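Putative Nitroreductase (Anabaena variabilis ATCC 29413, PDB 3EO7) binds flavin mononucleotide and probably acts as an oxidoreductase, with two nitroreductase-family regions joined in one polypeptide. Local coordinates at residues Q7-H12 against G268-Y273; H12-T17 against D498-Y503; R180-I185 against R451-L456; D487-N490 against G494-N497. All coordinates share one frame; numbering follows the deposited sequence. Where two conformers were deposited one is given.

Contact 1. Residues Q7-H12 against G268-Y273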
# COMPACT_ATOMS: atom_id res chain seq x y z
N GLN A 7 11.97 24.84 0.40
CA GLN A 7 11.22 23.59 0.42
C GLN A 7 10.42 23.45 -0.88
O GLN A 7 10.00 24.46 -1.47
CB GLN A 7 10.23 23.56 1.59
CG GLN A 7 10.83 23.38 2.97
CD GLN A 7 9.81 22.86 3.99
OE1 GLN A 7 8.60 23.12 3.88
NE2 GLN A 7 10.30 22.11 4.98
N SER A 8 10.21 22.22 -1.33
CA SER A 8 9.34 22.00 -2.47
C SER A 8 7.96 21.67 -1.90
O SER A 8 7.80 21.45 -0.68
CB SER A 8 9.87 20.88 -3.38
OG SER A 8 9.80 19.65 -2.70
N ILE A 9 6.97 21.56 -2.79
CA ILE A 9 5.59 21.38 -2.37
C ILE A 9 5.37 20.09 -1.58
O ILE A 9 4.58 20.10 -0.65
CB ILE A 9 4.59 21.55 -3.58
CG1 ILE A 9 3.11 21.56 -3.09
CG2 ILE A 9 4.85 20.48 -4.63
CD1 ILE A 9 2.73 22.71 -2.14
N ALA A 10 6.08 19.00 -1.89
CA ALA A 10 5.92 17.76 -1.09
C ALA A 10 6.38 17.95 0.37
O ALA A 10 5.76 17.43 1.30
CB ALA A 10 6.65 16.61 -1.75
N GLN A 11 7.48 18.68 0.57
CA GLN A 11 7.95 19.00 1.92
C GLN A 11 6.95 19.88 2.67
O GLN A 11 6.64 19.63 3.85
CB GLN A 11 9.32 19.67 1.88
CG GLN A 11 10.42 18.75 1.38
CD GLN A 11 11.69 19.50 1.16
OE1 GLN A 11 11.82 20.32 0.25
NE2 GLN A 11 12.66 19.22 2.02
N HIS A 12 6.37 20.85 1.97
CA HIS A 12 5.37 21.76 2.56
C HIS A 12 4.12 20.96 2.95
O HIS A 12 3.59 21.12 4.06
CB HIS A 12 5.05 22.87 1.55
CG HIS A 12 4.05 23.87 2.03
ND1 HIS A 12 4.32 24.76 3.05
CD2 HIS A 12 2.80 24.18 1.58
CE1 HIS A 12 3.27 25.54 3.24
NE2 HIS A 12 2.35 25.23 2.35
N GLY A 268 -7.55 22.91 3.50
CA GLY A 268 -8.73 22.36 2.81
C GLY A 268 -8.55 22.33 1.31
O GLY A 268 -9.25 21.59 0.62
N GLU A 269 -7.61 23.14 0.81
CA GLU A 269 -7.35 23.20 -0.62
C GLU A 269 -6.03 22.56 -0.99
O GLU A 269 -5.70 22.40 -2.16
CB GLU A 269 -7.33 24.68 -1.01
CG GLU A 269 -8.67 25.41 -0.72
CD GLU A 269 -8.67 26.88 -0.98
OE1 GLU A 269 -7.69 27.41 -1.51
OE2 GLU A 269 -9.68 27.56 -0.62
N LEU A 270 -5.26 22.14 0.02
CA LEU A 270 -3.94 21.62 -0.21
C LEU A 270 -3.88 20.23 -0.81
O LEU A 270 -3.00 19.96 -1.64
CB LEU A 270 -3.16 21.69 1.12
CG LEU A 270 -1.71 21.23 1.07
CD1 LEU A 270 -0.87 22.09 0.18
CD2 LEU A 270 -1.19 21.21 2.54
N LEU A 271 -4.77 19.33 -0.41
CA LEU A 271 -4.78 17.97 -0.95
C LEU A 271 -4.93 17.98 -2.49
O LEU A 271 -4.12 17.38 -3.19
CB LEU A 271 -5.94 17.15 -0.36
CG LEU A 271 -5.96 15.66 -0.78
CD1 LEU A 271 -6.61 14.80 0.30
CD2 LEU A 271 -6.63 15.43 -2.13
N LYS A 272 -5.94 18.67 -3.02
CA LYS A 272 -6.14 18.66 -4.47
C LYS A 272 -5.04 19.43 -5.19
O LYS A 272 -4.57 19.00 -6.26
CB LYS A 272 -7.54 19.13 -4.88
CG LYS A 272 -8.62 18.16 -4.42
CD LYS A 272 -10.00 18.52 -4.97
CE LYS A 272 -11.10 17.67 -4.35
NZ LYS A 272 -12.40 17.88 -4.97
N TYR A 273 -4.62 20.55 -4.60
CA TYR A 273 -3.49 21.28 -5.13
C TYR A 273 -2.30 20.30 -5.26
O TYR A 273 -1.68 20.18 -6.33
CB TYR A 273 -3.12 22.47 -4.25
CG TYR A 273 -1.95 23.26 -4.82
CD1 TYR A 273 -0.64 22.90 -4.53
CD2 TYR A 273 -2.17 24.35 -5.66
CE1 TYR A 273 0.42 23.58 -5.08
CE2 TYR A 273 -1.11 25.05 -6.18
CZ TYR A 273 0.20 24.63 -5.91
OH TYR A 273 1.28 25.33 -6.43

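Contact 2. Residues H12-T17 against D498-Y503. With FMN (flavin mononucleotide), chain B.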
# COMPACT_ATOMS: atom_id res chain seq x y z
N HIS A 12 6.37 20.85 1.97
CA HIS A 12 5.37 21.76 2.56
C HIS A 12 4.12 20.96 2.95
O HIS A 12 3.59 21.12 4.06
CB HIS A 12 5.05 22.87 1.55
CG HIS A 12 4.05 23.87 2.03
ND1 HIS A 12 4.32 24.76 3.05
CD2 HIS A 12 2.80 24.18 1.58
CE1 HIS A 12 3.27 25.54 3.24
NE2 HIS A 12 2.35 25.23 2.35
N TYR A 13 3.65 20.15 2.01
CA TYR A 13 2.50 19.26 2.25
C TYR A 13 2.77 18.42 3.52
O TYR A 13 1.94 18.32 4.43
CB TYR A 13 2.22 18.33 1.01
CG TYR A 13 1.16 17.34 1.40
CD1 TYR A 13 -0.18 17.66 1.31
CD2 TYR A 13 1.51 16.15 1.98
CE1 TYR A 13 -1.16 16.81 1.80
CE2 TYR A 13 0.54 15.27 2.49
CZ TYR A 13 -0.80 15.60 2.39
OH TYR A 13 -1.75 14.73 2.93
N HIS A 14 3.94 17.80 3.58
CA HIS A 14 4.27 16.96 4.73
C HIS A 14 4.23 17.74 6.03
O HIS A 14 3.58 17.35 6.99
CB HIS A 14 5.64 16.32 4.56
CG HIS A 14 5.85 15.17 5.49
ND1 HIS A 14 5.15 13.99 5.35
CD2 HIS A 14 6.62 15.04 6.59
CE1 HIS A 14 5.52 13.17 6.32
NE2 HIS A 14 6.41 13.78 7.08
N GLU A 15 4.87 18.90 6.04
CA GLU A 15 4.91 19.74 7.22
C GLU A 15 3.50 20.13 7.67
O GLU A 15 3.15 20.05 8.86
CB GLU A 15 5.74 20.99 6.92
CG GLU A 15 5.95 21.88 8.15
CD GLU A 15 6.73 21.18 9.30
OE1 GLU A 15 7.51 20.26 9.01
OE2 GLU A 15 6.57 21.58 10.48
N ARG A 16 2.68 20.54 6.71
CA ARG A 16 1.30 20.94 7.00
C ARG A 16 0.35 19.85 7.49
O ARG A 16 -0.73 20.15 8.06
CB ARG A 16 0.70 21.67 5.79
CG ARG A 16 1.35 23.05 5.75
CD ARG A 16 0.74 24.02 4.96
NE ARG A 16 -0.71 24.17 5.10
CZ ARG A 16 -1.40 24.75 4.13
NH1 ARG A 16 -0.73 25.21 3.08
NH2 ARG A 16 -2.71 24.86 4.17
N THR A 17 0.75 18.61 7.34
CA THR A 17 -0.11 17.48 7.68
C THR A 17 0.37 16.65 8.87
O THR A 17 -0.21 15.62 9.21
CB THR A 17 -0.34 16.59 6.45
OG1 THR A 17 0.90 16.20 5.85
CG2 THR A 17 -1.20 17.35 5.41
N ASP A 498 17.08 13.45 9.59
CA ASP A 498 16.74 13.58 8.18
C ASP A 498 15.66 12.60 7.73
O ASP A 498 15.16 12.73 6.63
CB ASP A 498 17.95 13.37 7.29
CG ASP A 498 18.88 14.57 7.32
OD1 ASP A 498 18.47 15.66 7.79
OD2 ASP A 498 20.02 14.38 6.90
N GLU A 499 15.35 11.62 8.57
CA GLU A 499 14.33 10.62 8.26
C GLU A 499 12.96 11.06 8.75
O GLU A 499 12.74 11.16 9.95
CB GLU A 499 14.69 9.28 8.87
CG GLU A 499 16.00 8.68 8.40
CD GLU A 499 16.00 8.20 6.98
OE1 GLU A 499 14.93 7.76 6.44
OE2 GLU A 499 17.10 8.19 6.38
N ALA A 500 12.06 11.32 7.81
CA ALA A 500 10.67 11.64 8.13
C ALA A 500 9.92 10.32 8.27
O ALA A 500 9.99 9.48 7.39
CB ALA A 500 10.04 12.47 7.04
N VAL A 501 9.20 10.14 9.37
CA VAL A 501 8.37 8.96 9.55
C VAL A 501 7.18 9.05 8.61
O VAL A 501 6.47 10.08 8.58
CB VAL A 501 7.89 8.81 11.01
CG1 VAL A 501 6.88 7.68 11.13
CG2 VAL A 501 9.08 8.59 11.97
N ILE A 502 7.00 7.99 7.82
CA ILE A 502 5.92 7.85 6.82
C ILE A 502 4.78 6.97 7.33
O ILE A 502 3.62 7.23 7.07
CB ILE A 502 6.51 7.19 5.52
CG1 ILE A 502 7.64 8.04 4.95
CG2 ILE A 502 5.44 6.94 4.47
CD1 ILE A 502 7.21 9.45 4.74
N TYR A 503 5.11 5.89 8.05
CA TYR A 503 4.08 4.95 8.46
C TYR A 503 4.56 4.17 9.67
O TYR A 503 5.76 4.04 9.88
CB TYR A 503 3.77 4.01 7.29
CG TYR A 503 2.56 3.11 7.39
CD1 TYR A 503 1.38 3.53 8.00
CD2 TYR A 503 2.58 1.85 6.80
CE1 TYR A 503 0.28 2.71 8.09
CE2 TYR A 503 1.46 1.01 6.85
CZ TYR A 503 0.31 1.45 7.48
OH TYR A 503 -0.79 0.70 7.55
N1 FMN B . -6.39 1.27 13.11
C2 FMN B . -6.31 1.89 14.34
O2 FMN B . -6.89 1.43 15.32
N3 FMN B . -5.63 3.06 14.55
C4 FMN B . -5.01 3.72 13.53
O4 FMN B . -4.25 4.67 13.81
C4A FMN B . -5.05 3.13 12.27
N5 FMN B . -4.49 3.77 11.19
C5A FMN B . -4.46 3.13 9.93
C6 FMN B . -3.80 3.68 8.84
C7 FMN B . -3.78 3.06 7.60
C7M FMN B . -2.94 3.64 6.45
C8 FMN B . -4.44 1.85 7.43
C8M FMN B . -4.30 1.03 6.16
C9 FMN B . -5.11 1.26 8.51
C9A FMN B . -5.12 1.90 9.76
N10 FMN B . -5.79 1.32 10.84
C10 FMN B . -5.74 1.92 12.07
C1' FMN B . -6.71 0.14 10.66
C2' FMN B . -8.04 0.51 10.03
O2' FMN B . -8.91 1.08 11.04
C3' FMN B . -8.66 -0.74 9.40
O3' FMN B . -7.88 -1.16 8.28
C4' FMN B . -10.14 -0.57 9.00
O4' FMN B . -10.97 -0.30 10.17
C5' FMN B . -10.63 -1.81 8.29
O5' FMN B . -10.51 -2.96 9.08
P FMN B . -9.66 -4.22 8.62
O1P FMN B . -8.21 -3.78 8.51
O2P FMN B . -9.87 -5.24 9.73
O3P FMN B . -10.18 -4.73 7.31
O HOH W 1 6.85 12.52 9.54

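Contact 3. Residues R180-I185 against R451-L456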
# COMPACT_ATOMS: atom_id res chain seq x y z
N ARG A 180 -4.78 15.92 5.37
CA ARG A 180 -3.94 14.78 5.76
C ARG A 180 -4.32 13.51 5.02
O ARG A 180 -3.60 12.53 5.04
CB ARG A 180 -4.05 14.51 7.26
CG ARG A 180 -3.65 15.67 8.15
CD ARG A 180 -3.44 15.21 9.57
NE ARG A 180 -2.82 16.25 10.41
CZ ARG A 180 -3.47 17.16 11.12
NH1 ARG A 180 -4.79 17.23 11.11
NH2 ARG A 180 -2.78 18.03 11.85
N ALA A 181 -5.51 13.51 4.41
CA ALA A 181 -5.99 12.36 3.66
C ALA A 181 -5.02 11.88 2.58
O ALA A 181 -5.04 10.70 2.27
CB ALA A 181 -7.38 12.60 3.03
N TYR A 182 -4.22 12.76 1.97
CA TYR A 182 -3.34 12.30 0.90
C TYR A 182 -2.34 11.24 1.39
O TYR A 182 -2.12 10.25 0.67
CB TYR A 182 -2.62 13.44 0.20
CG TYR A 182 -2.25 13.12 -1.22
CD1 TYR A 182 -3.24 12.99 -2.21
CD2 TYR A 182 -0.92 12.96 -1.62
CE1 TYR A 182 -2.90 12.72 -3.53
CE2 TYR A 182 -0.59 12.72 -2.96
CZ TYR A 182 -1.57 12.60 -3.90
OH TYR A 182 -1.21 12.36 -5.20
N ARG A 183 -1.80 11.39 2.61
CA ARG A 183 -0.93 10.36 3.18
C ARG A 183 -1.70 9.04 3.29
O ARG A 183 -1.23 8.00 2.83
CB ARG A 183 -0.46 10.74 4.59
CG ARG A 183 0.38 11.99 4.66
CD ARG A 183 0.59 12.27 6.12
NE ARG A 183 1.40 13.41 6.49
CZ ARG A 183 2.30 13.39 7.48
NH1 ARG A 183 2.60 12.25 8.10
NH2 ARG A 183 2.94 14.49 7.82
N ARG A 184 -2.88 9.11 3.90
CA ARG A 184 -3.69 7.91 4.15
C ARG A 184 -4.12 7.22 2.85
O ARG A 184 -4.09 5.99 2.75
CB ARG A 184 -4.93 8.21 5.02
CG ARG A 184 -4.65 9.01 6.29
CD ARG A 184 -3.70 8.33 7.26
NE ARG A 184 -3.79 9.05 8.53
CZ ARG A 184 -3.17 10.19 8.82
NH1 ARG A 184 -2.25 10.71 8.02
NH2 ARG A 184 -3.42 10.79 9.97
N ILE A 185 -4.52 8.01 1.86
CA ILE A 185 -4.92 7.47 0.57
C ILE A 185 -3.79 6.66 -0.05
O ILE A 185 -3.99 5.56 -0.56
CB ILE A 185 -5.29 8.63 -0.39
CG1 ILE A 185 -6.67 9.19 -0.02
CG2 ILE A 185 -5.31 8.17 -1.87
CD1 ILE A 185 -6.98 10.55 -0.68
N ARG A 451 6.31 14.15 -6.81
CA ARG A 451 5.51 12.92 -6.98
C ARG A 451 6.06 11.75 -6.16
O ARG A 451 5.35 10.79 -5.90
CB ARG A 451 5.44 12.56 -8.46
CG ARG A 451 4.58 11.34 -8.83
CD ARG A 451 4.83 11.03 -10.30
NE ARG A 451 3.96 10.01 -10.94
CZ ARG A 451 2.82 10.32 -11.58
NH1 ARG A 451 2.36 11.57 -11.60
NH2 ARG A 451 2.13 9.37 -12.19
N VAL A 452 7.32 11.82 -5.73
CA VAL A 452 7.90 10.76 -4.91
C VAL A 452 7.07 10.54 -3.64
O VAL A 452 7.03 9.43 -3.11
CB VAL A 452 9.38 11.03 -4.50
CG1 VAL A 452 9.48 12.08 -3.36
CG2 VAL A 452 10.09 9.66 -4.13
N TYR A 453 6.36 11.58 -3.19
CA TYR A 453 5.53 11.47 -2.01
C TYR A 453 4.52 10.33 -2.16
O TYR A 453 4.28 9.58 -1.20
CB TYR A 453 4.81 12.80 -1.73
CG TYR A 453 4.37 12.94 -0.29
CD1 TYR A 453 5.23 13.43 0.67
CD2 TYR A 453 3.08 12.61 0.09
CE1 TYR A 453 4.83 13.59 2.01
CE2 TYR A 453 2.66 12.79 1.39
CZ TYR A 453 3.56 13.26 2.35
OH TYR A 453 3.13 13.43 3.63
N ARG A 454 3.90 10.24 -3.34
CA ARG A 454 2.98 9.14 -3.63
C ARG A 454 3.69 7.79 -3.52
O ARG A 454 3.21 6.87 -2.90
CB ARG A 454 2.47 9.23 -5.08
CG ARG A 454 1.77 10.48 -5.44
CD ARG A 454 1.22 10.27 -6.87
NE ARG A 454 0.74 11.51 -7.42
CZ ARG A 454 0.20 11.63 -8.65
NH1 ARG A 454 0.08 10.56 -9.43
NH2 ARG A 454 -0.22 12.81 -9.06
N TYR A 455 4.86 7.72 -4.14
CA TYR A 455 5.64 6.49 -4.23
C TYR A 455 6.03 5.98 -2.86
O TYR A 455 5.95 4.79 -2.58
CB TYR A 455 6.89 6.67 -5.07
CG TYR A 455 6.70 7.13 -6.52
CD1 TYR A 455 5.56 6.81 -7.25
CD2 TYR A 455 7.74 7.77 -7.19
CE1 TYR A 455 5.45 7.16 -8.55
CE2 TYR A 455 7.64 8.15 -8.53
CZ TYR A 455 6.47 7.84 -9.22
OH TYR A 455 6.32 8.17 -10.56
N LEU A 456 6.47 6.89 -2.01
CA LEU A 456 6.92 6.52 -0.67
C LEU A 456 5.80 5.88 0.15
O LEU A 456 6.00 4.85 0.82
CB LEU A 456 7.43 7.76 0.09
CG LEU A 456 8.70 8.43 -0.41
CD1 LEU A 456 8.99 9.77 0.29
CD2 LEU A 456 9.89 7.42 -0.29

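Contact 4. Residues D487-N490 against G494-N497. With PGR (R-1,2-propanediol), chain R.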
# COMPACT_ATOMS: atom_id res chain seq x y z
N ASP A 487 7.22 14.86 14.44
CA ASP A 487 8.54 15.35 14.84
C ASP A 487 9.03 14.71 16.11
O ASP A 487 10.24 14.49 16.27
CB ASP A 487 8.55 16.88 14.98
CG ASP A 487 8.39 17.61 13.63
OD1 ASP A 487 8.74 17.03 12.59
OD2 ASP A 487 7.89 18.74 13.66
N GLN A 488 8.10 14.33 16.99
CA GLN A 488 8.47 13.77 18.28
C GLN A 488 9.00 12.35 18.21
O GLN A 488 9.71 11.89 19.11
CB GLN A 488 7.27 13.87 19.24
CG GLN A 488 6.97 15.31 19.74
CD GLN A 488 6.48 16.27 18.67
OE1 GLN A 488 5.72 15.89 17.77
NE2 GLN A 488 6.91 17.54 18.74
N VAL A 489 8.67 11.63 17.14
CA VAL A 489 9.14 10.27 17.00
C VAL A 489 10.68 10.21 17.00
O VAL A 489 11.28 9.41 17.74
CB VAL A 489 8.61 9.58 15.73
CG1 VAL A 489 9.20 8.14 15.59
CG2 VAL A 489 7.09 9.53 15.72
N ASN A 490 11.32 11.02 16.17
CA ASN A 490 12.78 10.91 16.05
C ASN A 490 13.53 11.10 17.34
O ASN A 490 14.45 10.35 17.66
CB ASN A 490 13.30 11.88 15.00
CG ASN A 490 12.68 11.64 13.65
OD1 ASN A 490 11.48 11.82 13.49
ND2 ASN A 490 13.50 11.26 12.67
N GLY A 494 15.53 7.93 18.55
CA GLY A 494 16.88 8.05 18.00
C GLY A 494 16.95 7.90 16.49
O GLY A 494 18.01 7.64 15.89
N ILE A 495 15.82 8.04 15.85
CA ILE A 495 15.81 7.98 14.39
C ILE A 495 16.48 9.25 13.86
O ILE A 495 16.15 10.36 14.32
CB ILE A 495 14.36 7.86 13.85
CG1 ILE A 495 13.68 6.59 14.38
CG2 ILE A 495 14.38 7.88 12.31
CD1 ILE A 495 12.23 6.38 13.87
N PRO A 496 17.47 9.10 12.96
CA PRO A 496 18.18 10.25 12.39
C PRO A 496 17.21 11.35 11.96
O PRO A 496 16.16 11.08 11.35
CB PRO A 496 18.95 9.64 11.22
CG PRO A 496 19.23 8.21 11.68
CD PRO A 496 18.00 7.82 12.45
N ASN A 497 17.59 12.59 12.26
CA ASN A 497 16.77 13.77 11.98
C ASN A 497 16.26 13.87 10.55
O ASN A 497 15.14 14.32 10.31
CB ASN A 497 17.56 15.05 12.30
CG ASN A 497 16.71 16.30 12.19
OD1 ASN A 497 15.67 16.40 12.83
ND2 ASN A 497 17.18 17.27 11.40
C1 PGR R . 11.58 15.26 12.09
C2 PGR R . 12.69 15.67 13.06
C3 PGR R . 12.85 17.19 13.09
O1 PGR R . 12.15 14.59 10.95
O2 PGR R . 12.43 15.26 14.42

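Contact 1. Residues Q7-H12 against G268-Y273
The apolar part of this contact is centred on Ile-9, whose CD1 lies 3.8 Å from CE1 of Tyr-273. Its CG1 stands anti to the backbone N (chi1 -172°), which sends the longer branch across to the other helix. CG1 reaches the edge of the phenol, in the ring plane and 3.9 Å from Tyr-273 CE1, while CD1 approaches the same corner obliquely. Leu-270, one turn before the tyrosine, adds its CD1 at 4.3 Å from Ile-9 CD1. That methyl also comes to 4.4 Å from His-12 CD2, a looser approach at an oblique angle to the imidazole. Few atoms meet, and the two helices stay well apart: the nearest CA pair, Ile-9 and Tyr-273, is separated by 9.5 Å.

The packing joins the start of the N-terminal helix 9-16 to the start of helix 270-276, which lies along the chain between the last strand of the seven-stranded antiparallel sheet and the first of the mixed sheet.

Ring stacking flanks the apolar patch, His-12 lying against Tyr-262 and Tyr-273 against His-277.

Polar bonds fix each helix start separately. Within segment 7-12, Ser-8 N donates to Gln-11 OE1 at 2.9 Å and 164°, the half of a capping box in which the third helical residue reaches back to the N-cap. Among outside partners, Asp-450 OD1 is bonded to Ser-8 OG and also takes the Ala-10 N-H. At the other helix Asp-179 receives Gly-268 N and Leu-271 N through its two oxygens, and the Tyr-273 hydroxyl is bonded to Glu-259.

Contact 2. Residues H12-T17 against D498-Y503
His-14 carries the contact, turning its imidazole toward Ala-500 and Val-501 at the start of strand 500-508. Two residues earlier in the helix, His-12 NE2 accepts from Arg-16 NH1 at 3.2 Å; the acceptor lies in the guanidinium plane, whereas the donor is 32° out of the imidazole plane. Tyr-13 sends its hydroxyl to Asp-179 O, and CG2 of Thr-17 lies over one face of its ring, toward the rim. At His-14, CG anti to the backbone N (chi1 -164°) carries the ring out from the helix, with NE2 3.9 Å from Ala-500 CB and CE1 4.4 Å from Ile-502 CD1. Water 1 lies in the ring plane and bridges the segments, 2.8 Å from His-14 NE2 and 2.6 Å from Val-501 O. ND1 is bonded to Tyr-453, so both ring nitrogens are engaged. Helix and strand cross at 77°, the helix packing against a strand of the mixed sheet that has a classic beta bulge, Ile-502 and Tyr-503 both facing His-437. Tyr-503, the second residue of the bulge, lines the flavin pocket, its CE1 3.7 Å from FMN C7M. Thr-17 ends the segment, its N bonded to His-14 O.

Contact 3. Residues R180-I185 against R451-L456
Tyr-453 and Arg-183 cross at a slant, as do Tyr-182 and Arg-454. From CB of Tyr-453, a chi1 of -158° places CG roughly opposite the backbone N and aims the ring at helix 181-202. CD2 comes next, 4.4 Å from CD2 of Tyr-182 and near the plane of that second ring, at its edge. CE2 and CZ then run past the aliphatic part of Arg-183, both 4.1 Å from its CG, which lies at the edge of the Tyr-453 ring. At the tip, OH is 3.3 Å from that CG. It is equally near Arg-183 NE, but the angle is too poor for a bond; its polar partner is His-14, while NE is bonded to Thr-17 OG1.

The exchange is repeated with roles reversed: Tyr-182 OH lies 3.5 Å from Arg-454 CG and 3.1 Å from Arg-454 NE, and is hydrogen-bonded to His-275. Ring and guanidinium planes are steeply inclined in both pairs, 73° here and 75° in the other. Each guanidinium has an acidic partner, Asp-215 for Arg-454 and Asp-486 for Arg-183.

Each family region thus supplies a consecutive Tyr-Arg, 182-183 and 453-454, and each tyrosine meets the arginine of the other. This near-twofold arrangement is consistent with a fused counterpart of the homodimers in which nitroreductases bind FMN between subunits.

Contact 4. Residues D487-N490 against G494-N497
Asn-490 meets the turn after its helix through both its backbone carbonyl and its side-chain amide. The carbonyl O accepts Gly-494 N at 2.8 Å, the donor tilted 25° from the carbonyl plane, and takes a weak second bond from Ile-495 N at 3.2 Å. One oxygen thus takes the first two N-H groups after the helix, the second only weakly.

The side-chain ND2 donates where the backbone O accepts. With chi1 -59°, CG sits beside the backbone N, and the amide is turned onto the carbonyls of the returning chain. ND2 reaches Ile-495 O at 3.2 Å from above that carbonyl's plane, away from its lone pairs, and makes a weak bond to Pro-496 O at 3.0 Å. Its strongest partner is Glu-499 O, so two protons are shared among three acceptors. Next to these bonds, Val-489 CG1 packs on Ile-495 CD1 at 3.9 Å.

A propanediol, probably from the crystallisation liquor, spans the mouth of the turn: its O2 donates to Asp-487 O at 3.0 Å and its O1 to Asn-497 O at 3.1 Å. The Asp-487 carboxylate is salt-bridged to Lys-18.

Gly-494, with a phi of 83°, is the positive-phi residue that ends helix 486-493, a glycine C' termination; the turn it starts leads from that helix into strand 500-508 of the mixed sheet.

In the fold
Contacts 1, 2 and 3 form a cluster with centres 10 to 11 Å apart; contact 4 lies 11 Å from contact 2 but 20 Å or more from the others. Helix 9-16 serves contacts 1 and 2, which share His-12, and contact 2 meets contact 3 through His-14 with Tyr-453 and Thr-17 with Arg-183. Along the chain the segments of contact 1 alternate with those of contacts 2 and 3, whereas contact 2 spans nearly the whole chain and encloses contacts 3 and 4. The N-terminal helix is thereby tied to helices 181-202 and 452-473, one from each nitroreductase-family region, and to strand 500-508, which continues to the flavin.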